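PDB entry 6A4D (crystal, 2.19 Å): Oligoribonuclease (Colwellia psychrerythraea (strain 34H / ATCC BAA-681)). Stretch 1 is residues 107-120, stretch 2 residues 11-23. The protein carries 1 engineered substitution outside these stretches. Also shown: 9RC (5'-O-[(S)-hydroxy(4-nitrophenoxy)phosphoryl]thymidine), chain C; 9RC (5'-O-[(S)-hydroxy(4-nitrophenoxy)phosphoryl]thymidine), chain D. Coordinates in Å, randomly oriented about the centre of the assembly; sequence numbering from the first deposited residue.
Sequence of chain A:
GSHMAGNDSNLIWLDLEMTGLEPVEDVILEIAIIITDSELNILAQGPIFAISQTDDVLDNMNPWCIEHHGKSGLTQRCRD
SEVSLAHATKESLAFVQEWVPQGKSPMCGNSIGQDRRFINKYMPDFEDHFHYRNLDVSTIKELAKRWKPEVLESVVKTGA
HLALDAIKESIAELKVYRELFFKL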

# COMPACT_ATOMS: atom_id res chain seq x y z
N MET A 107 0.96 1.43 -8.96
CA MET A 107 -0.47 1.53 -8.87
C MET A 107 -0.84 2.72 -8.01
O MET A 107 -0.39 2.78 -6.89
CB MET A 107 -0.98 0.22 -8.28
CG MET A 107 -2.40 -0.04 -8.61
SD MET A 107 -3.04 -1.55 -7.86
CE MET A 107 -2.27 -2.81 -8.89
N CYS A 108 -1.69 3.61 -8.51
CA CYS A 108 -1.97 4.94 -7.95
C CYS A 108 -3.39 5.15 -7.52
O CYS A 108 -4.32 4.66 -8.13
CB CYS A 108 -1.63 6.10 -8.93
SG CYS A 108 0.02 6.04 -9.63
N GLY A 109 -3.53 5.78 -6.36
CA GLY A 109 -4.85 6.09 -5.75
C GLY A 109 -4.87 6.18 -4.27
O GLY A 109 -3.85 6.15 -3.61
N ASN A 110 -6.06 6.29 -3.71
CA ASN A 110 -6.16 6.43 -2.26
C ASN A 110 -6.26 5.01 -1.69
O ASN A 110 -7.06 4.26 -2.16
CB ASN A 110 -7.43 7.21 -1.88
CG ASN A 110 -7.28 8.72 -2.03
OD1 ASN A 110 -7.67 9.30 -3.03
ND2 ASN A 110 -6.77 9.36 -0.98
N SER A 111 -5.50 4.68 -0.66
CA SER A 111 -5.50 3.33 -0.05
C SER A 111 -5.50 2.26 -1.14
O SER A 111 -6.23 1.23 -1.10
CB SER A 111 -6.65 3.17 0.96
OG SER A 111 -6.33 3.83 2.16
N ILE A 112 -4.60 2.50 -2.09
CA ILE A 112 -4.52 1.69 -3.30
C ILE A 112 -4.05 0.23 -3.04
O ILE A 112 -4.38 -0.67 -3.83
CB ILE A 112 -3.65 2.42 -4.35
CG1 ILE A 112 -3.78 1.84 -5.75
CG2 ILE A 112 -2.18 2.35 -3.94
CD1 ILE A 112 -5.15 1.91 -6.37
N GLY A 113 -3.29 0.02 -1.97
CA GLY A 113 -2.85 -1.30 -1.48
C GLY A 113 -4.05 -2.21 -1.32
O GLY A 113 -4.01 -3.43 -1.67
N GLN A 114 -5.16 -1.64 -0.83
CA GLN A 114 -6.32 -2.45 -0.62
C GLN A 114 -6.82 -2.98 -1.93
O GLN A 114 -7.15 -4.17 -2.04
CB GLN A 114 -7.42 -1.69 0.09
CG GLN A 114 -8.75 -2.43 0.24
CD GLN A 114 -8.71 -3.67 1.15
OE1 GLN A 114 -7.74 -3.95 1.86
NE2 GLN A 114 -9.78 -4.38 1.15
N ASP A 115 -6.90 -2.12 -2.94
CA ASP A 115 -7.34 -2.57 -4.29
C ASP A 115 -6.36 -3.61 -4.86
O ASP A 115 -6.77 -4.50 -5.55
CB ASP A 115 -7.42 -1.43 -5.31
CG ASP A 115 -8.33 -0.26 -4.88
OD1 ASP A 115 -8.03 0.39 -3.85
OD2 ASP A 115 -9.27 0.06 -5.65
N ARG A 116 -5.07 -3.46 -4.58
CA ARG A 116 -4.06 -4.31 -5.18
C ARG A 116 -4.17 -5.74 -4.66
O ARG A 116 -3.81 -6.68 -5.35
CB ARG A 116 -2.67 -3.72 -4.90
CG ARG A 116 -1.46 -4.51 -5.33
CD ARG A 116 -0.27 -3.56 -5.43
NE ARG A 116 0.59 -4.07 -6.47
CZ ARG A 116 1.41 -3.38 -7.23
NH1 ARG A 116 1.61 -2.08 -7.09
NH2 ARG A 116 2.11 -4.07 -8.11
N ARG A 117 -4.70 -5.89 -3.46
CA ARG A 117 -5.08 -7.21 -2.94
C ARG A 117 -6.07 -7.99 -3.82
O ARG A 117 -5.93 -9.21 -4.01
CB ARG A 117 -5.72 -7.08 -1.57
CG ARG A 117 -4.80 -6.66 -0.47
CD ARG A 117 -5.60 -6.35 0.81
NE ARG A 117 -5.93 -7.56 1.59
CZ ARG A 117 -6.88 -7.63 2.53
NH1 ARG A 117 -7.66 -6.58 2.80
NH2 ARG A 117 -7.06 -8.77 3.17
N PHE A 118 -7.12 -7.31 -4.27
CA PHE A 118 -8.10 -7.96 -5.09
C PHE A 118 -7.49 -8.12 -6.50
O PHE A 118 -7.76 -9.11 -7.18
CB PHE A 118 -9.38 -7.13 -5.21
CG PHE A 118 -10.26 -7.18 -4.00
CD1 PHE A 118 -9.95 -6.43 -2.85
CD2 PHE A 118 -11.43 -7.92 -4.01
CE1 PHE A 118 -10.78 -6.48 -1.72
CE2 PHE A 118 -12.28 -7.96 -2.88
CZ PHE A 118 -11.95 -7.23 -1.75
N ILE A 119 -6.72 -7.11 -6.96
CA ILE A 119 -6.13 -7.18 -8.31
C ILE A 119 -5.20 -8.39 -8.34
O ILE A 119 -5.23 -9.19 -9.28
CB ILE A 119 -5.36 -5.91 -8.69
CG1 ILE A 119 -6.30 -4.71 -8.82
CG2 ILE A 119 -4.56 -6.10 -9.98
CD1 ILE A 119 -7.01 -4.59 -10.12
N ASN A 120 -4.39 -8.52 -7.30
CA ASN A 120 -3.45 -9.60 -7.20
C ASN A 120 -4.15 -10.96 -7.18
O ASN A 120 -3.77 -11.81 -7.93
CB ASN A 120 -2.53 -9.47 -5.96
CG ASN A 120 -1.78 -10.76 -5.63
OD1 ASN A 120 -2.38 -11.74 -5.14
ND2 ASN A 120 -0.49 -10.78 -5.89
OAJ 9RC C . -9.73 -0.83 3.33
CAE 9RC C . -10.50 -0.28 4.12
NAI 9RC C . -10.66 -0.81 5.39
CAL 9RC C . -11.52 -0.19 6.31
OAS 9RC C . -11.63 -0.70 7.43
CAT 9RC C . -12.21 0.98 5.95
CAU 9RC C . -13.06 1.64 6.85
CAF 9RC C . -12.03 1.48 4.67
NAB 9RC C . -11.16 0.83 3.77
CAA 9RC C . -10.96 1.31 2.40
OAC 9RC C . -10.21 2.50 2.38
CAD 9RC C . -12.29 1.70 1.79
CAH 9RC C . -11.84 2.46 0.61
OAK 9RC C . -11.71 1.54 -0.44
CAG 9RC C . -10.48 2.98 1.05
CAR 9RC C . -10.58 4.47 1.17
OAQ 9RC C . -9.36 4.89 1.76
PAP 9RC C . -9.16 6.42 2.07
OAO 9RC C . -7.61 6.52 2.47
OAN 9RC C . -9.93 6.69 3.30
OAM 9RC C . -9.66 7.03 0.72
CAV 9RC C . -9.89 8.25 0.10
CAW 9RC C . -10.36 8.26 -1.26
CAY 9RC C . -10.56 9.50 -1.98
CBA 9RC C . -10.32 10.75 -1.33
NBB 9RC C . -10.46 12.02 -1.87
OBD 9RC C . -11.17 13.25 -1.06
OBC 9RC C . -9.85 12.29 -3.08
CAZ 9RC C . -9.87 10.68 -0.00
CAX 9RC C . -9.65 9.49 0.72
OAJ 9RC D . -17.61 -3.05 2.37
CAE 9RC D . -17.20 -1.90 2.54
NAI 9RC D . -17.63 -1.19 3.67
CAL 9RC D . -17.20 0.10 3.91
OAS 9RC D . -17.63 0.69 4.90
CAT 9RC D . -16.32 0.72 3.03
CAU 9RC D . -15.88 2.03 3.27
CAF 9RC D . -15.89 -0.01 1.94
NAB 9RC D . -16.33 -1.33 1.68
CAA 9RC D . -15.86 -2.12 0.48
OAC 9RC D . -14.69 -1.51 -0.07
CAD 9RC D . -16.87 -2.14 -0.64
CAH 9RC D . -16.39 -1.02 -1.52
OAK 9RC D . -16.73 -1.20 -2.88
CAG 9RC D . -14.93 -1.16 -1.43
CAR 9RC D . -14.22 0.17 -1.88
OAQ 9RC D . -14.47 1.32 -1.00
PAP 9RC D . -15.04 2.77 -1.58
OAO 9RC D . -14.04 3.47 -2.46
OAN 9RC D . -16.35 2.33 -2.37
OAM 9RC D . -15.62 3.70 -0.41
CAV 9RC D . -15.09 4.83 0.14
CAW 9RC D . -15.54 5.10 1.44
CAY 9RC D . -15.10 6.23 2.12
CBA 9RC D . -14.20 7.10 1.50
NBB 9RC D . -13.80 8.17 2.18
OBD 9RC D . -12.48 8.15 2.87
OBC 9RC D . -14.76 9.32 2.27
CAZ 9RC D . -13.74 6.85 0.19
CAX 9RC D . -14.19 5.72 -0.49
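Stretch 2, residues 11-23: LIWLDLEMTGLEP

A strand that outruns its sheet partner can go on to pack against the helix that follows that partner, and this oligoribonuclease gives a compact example. Strand 11-18 runs alongside strand 107-109 in the same general sense, their axes inclined at 59° and approaching to 4.9 Å. The register is fixed at Cys108, which bridges Trp13 in parallel fashion, CA to CA 4.5 Å: Cys108 N donates to Ile12 O (3.0 Å), and Leu14 N to Cys108 O (3.3 Å). Their side chains share a face of the sheet, so Cys108 CB lies over the Trp13 ring, 3.5 Å from its CD2.

Beyond Gly109 and a short loop, helix 112-120 crosses the extended strand at 70°, with axes 8.7 Å apart. Ile112 CD1 meets Leu14 CD1 at 3.7 Å. Past the strand, Gln114 NE2 donates to Leu21 O (2.9 Å), whereas Asp115 OD2 receives a weak hydrogen bond from Leu16 N (3.1 Å). Arg117 NH2 forms a salt bridge with Glu22 OE2 (3.3 Å), and Pro23 CD covers one guanidinium face. Phe118 is clasped between Met18 CG and Pro23 CG on opposite ring faces, 3.6 and 4.1 Å from the ring centroid. Finally, Ile119 CD1 touches Leu16 CD1 at 3.9 Å.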

# COMPACT_ATOMS: atom_id res chain seq x y z
N LEU A 11 1.68 7.62 -15.12
CA LEU A 11 1.09 6.98 -13.99
C LEU A 11 -0.23 6.29 -14.34
O LEU A 11 -1.10 6.89 -14.97
CB LEU A 11 0.91 8.03 -12.90
CG LEU A 11 2.21 8.63 -12.43
CD1 LEU A 11 1.85 9.87 -11.61
CD2 LEU A 11 3.03 7.60 -11.64
N ILE A 12 -0.41 5.07 -13.82
CA ILE A 12 -1.71 4.31 -13.88
C ILE A 12 -2.52 4.44 -12.59
O ILE A 12 -2.10 3.95 -11.49
CB ILE A 12 -1.46 2.82 -14.13
CG1 ILE A 12 -0.59 2.64 -15.39
CG2 ILE A 12 -2.80 2.11 -14.29
CD1 ILE A 12 -0.34 1.18 -15.80
N TRP A 13 -3.65 5.12 -12.70
CA TRP A 13 -4.57 5.33 -11.62
C TRP A 13 -5.75 4.37 -11.74
O TRP A 13 -6.30 4.21 -12.80
CB TRP A 13 -5.13 6.73 -11.65
CG TRP A 13 -4.08 7.72 -11.46
CD1 TRP A 13 -3.17 8.14 -12.37
CD2 TRP A 13 -3.83 8.42 -10.29
NE1 TRP A 13 -2.35 9.07 -11.82
CE2 TRP A 13 -2.74 9.28 -10.54
CE3 TRP A 13 -4.44 8.45 -9.03
CZ2 TRP A 13 -2.21 10.10 -9.58
CZ3 TRP A 13 -3.91 9.31 -8.06
CH2 TRP A 13 -2.80 10.11 -8.35
N LEU A 14 -6.16 3.75 -10.65
CA LEU A 14 -7.37 2.98 -10.70
C LEU A 14 -8.20 2.99 -9.47
O LEU A 14 -7.77 3.36 -8.37
CB LEU A 14 -7.06 1.58 -11.15
CG LEU A 14 -6.06 0.75 -10.40
CD1 LEU A 14 -6.75 0.11 -9.24
CD2 LEU A 14 -5.52 -0.35 -11.31
N ASP A 15 -9.43 2.57 -9.64
CA ASP A 15 -10.30 2.39 -8.50
C ASP A 15 -11.18 1.20 -8.79
O ASP A 15 -11.51 0.96 -9.93
CB ASP A 15 -11.11 3.65 -8.24
CG ASP A 15 -12.08 3.51 -7.05
OD1 ASP A 15 -11.59 3.19 -5.93
OD2 ASP A 15 -13.31 3.71 -7.26
N LEU A 16 -11.52 0.48 -7.72
CA LEU A 16 -12.32 -0.73 -7.78
C LEU A 16 -13.47 -0.62 -6.80
O LEU A 16 -13.36 0.01 -5.75
CB LEU A 16 -11.50 -1.95 -7.33
CG LEU A 16 -10.38 -2.51 -8.19
CD1 LEU A 16 -9.96 -3.91 -7.73
CD2 LEU A 16 -10.72 -2.57 -9.65
N GLU A 17 -14.59 -1.27 -7.12
CA GLU A 17 -15.62 -1.54 -6.13
C GLU A 17 -15.63 -3.05 -5.96
O GLU A 17 -15.34 -3.79 -6.91
CB GLU A 17 -16.97 -0.99 -6.56
CG GLU A 17 -17.05 0.51 -6.84
CD GLU A 17 -16.34 1.35 -5.78
OE1 GLU A 17 -16.60 1.13 -4.58
OE2 GLU A 17 -15.48 2.20 -6.15
N MET A 18 -15.90 -3.48 -4.73
CA MET A 18 -15.94 -4.89 -4.38
C MET A 18 -17.22 -5.18 -3.55
O MET A 18 -18.01 -4.28 -3.28
CB MET A 18 -14.71 -5.20 -3.56
CG MET A 18 -13.41 -4.80 -4.20
SD MET A 18 -12.88 -3.09 -3.93
CE MET A 18 -11.15 -3.35 -3.61
N THR A 19 -17.39 -6.42 -3.13
CA THR A 19 -18.57 -6.84 -2.33
C THR A 19 -18.25 -6.79 -0.87
O THR A 19 -19.07 -7.17 -0.03
CB THR A 19 -19.01 -8.32 -2.63
OG1 THR A 19 -17.86 -9.19 -2.55
CG2 THR A 19 -19.60 -8.40 -3.96
N GLY A 20 -17.04 -6.39 -0.55
CA GLY A 20 -16.64 -6.22 0.84
C GLY A 20 -15.18 -5.95 0.91
O GLY A 20 -14.54 -5.75 -0.13
N LEU A 21 -14.67 -6.00 2.14
CA LEU A 21 -13.28 -5.70 2.48
C LEU A 21 -12.30 -6.85 2.42
O LEU A 21 -11.09 -6.62 2.49
CB LEU A 21 -13.20 -5.12 3.90
CG LEU A 21 -13.56 -3.65 4.13
CD1 LEU A 21 -12.90 -2.63 3.18
CD2 LEU A 21 -15.05 -3.51 4.04
N GLU A 22 -12.78 -8.08 2.32
CA GLU A 22 -11.93 -9.25 2.49
C GLU A 22 -11.80 -10.04 1.18
O GLU A 22 -12.75 -10.66 0.72
CB GLU A 22 -12.45 -10.10 3.65
CG GLU A 22 -11.69 -9.87 4.96
CD GLU A 22 -10.18 -10.12 4.80
OE1 GLU A 22 -9.81 -11.02 3.97
OE2 GLU A 22 -9.36 -9.40 5.47
N PRO A 23 -10.60 -10.02 0.57
CA PRO A 23 -10.51 -10.68 -0.73
C PRO A 23 -10.71 -12.19 -0.66
O PRO A 23 -11.10 -12.80 -1.67
CB PRO A 23 -9.07 -10.40 -1.16
CG PRO A 23 -8.64 -9.23 -0.37
CD PRO A 23 -9.33 -9.37 0.94
O HOH W 1 -6.96 6.00 -8.15
O HOH W 2 -7.84 5.22 -5.41
O HOH W 3 -12.35 -3.85 -0.23
O HOH W 4 -9.89 -5.56 4.60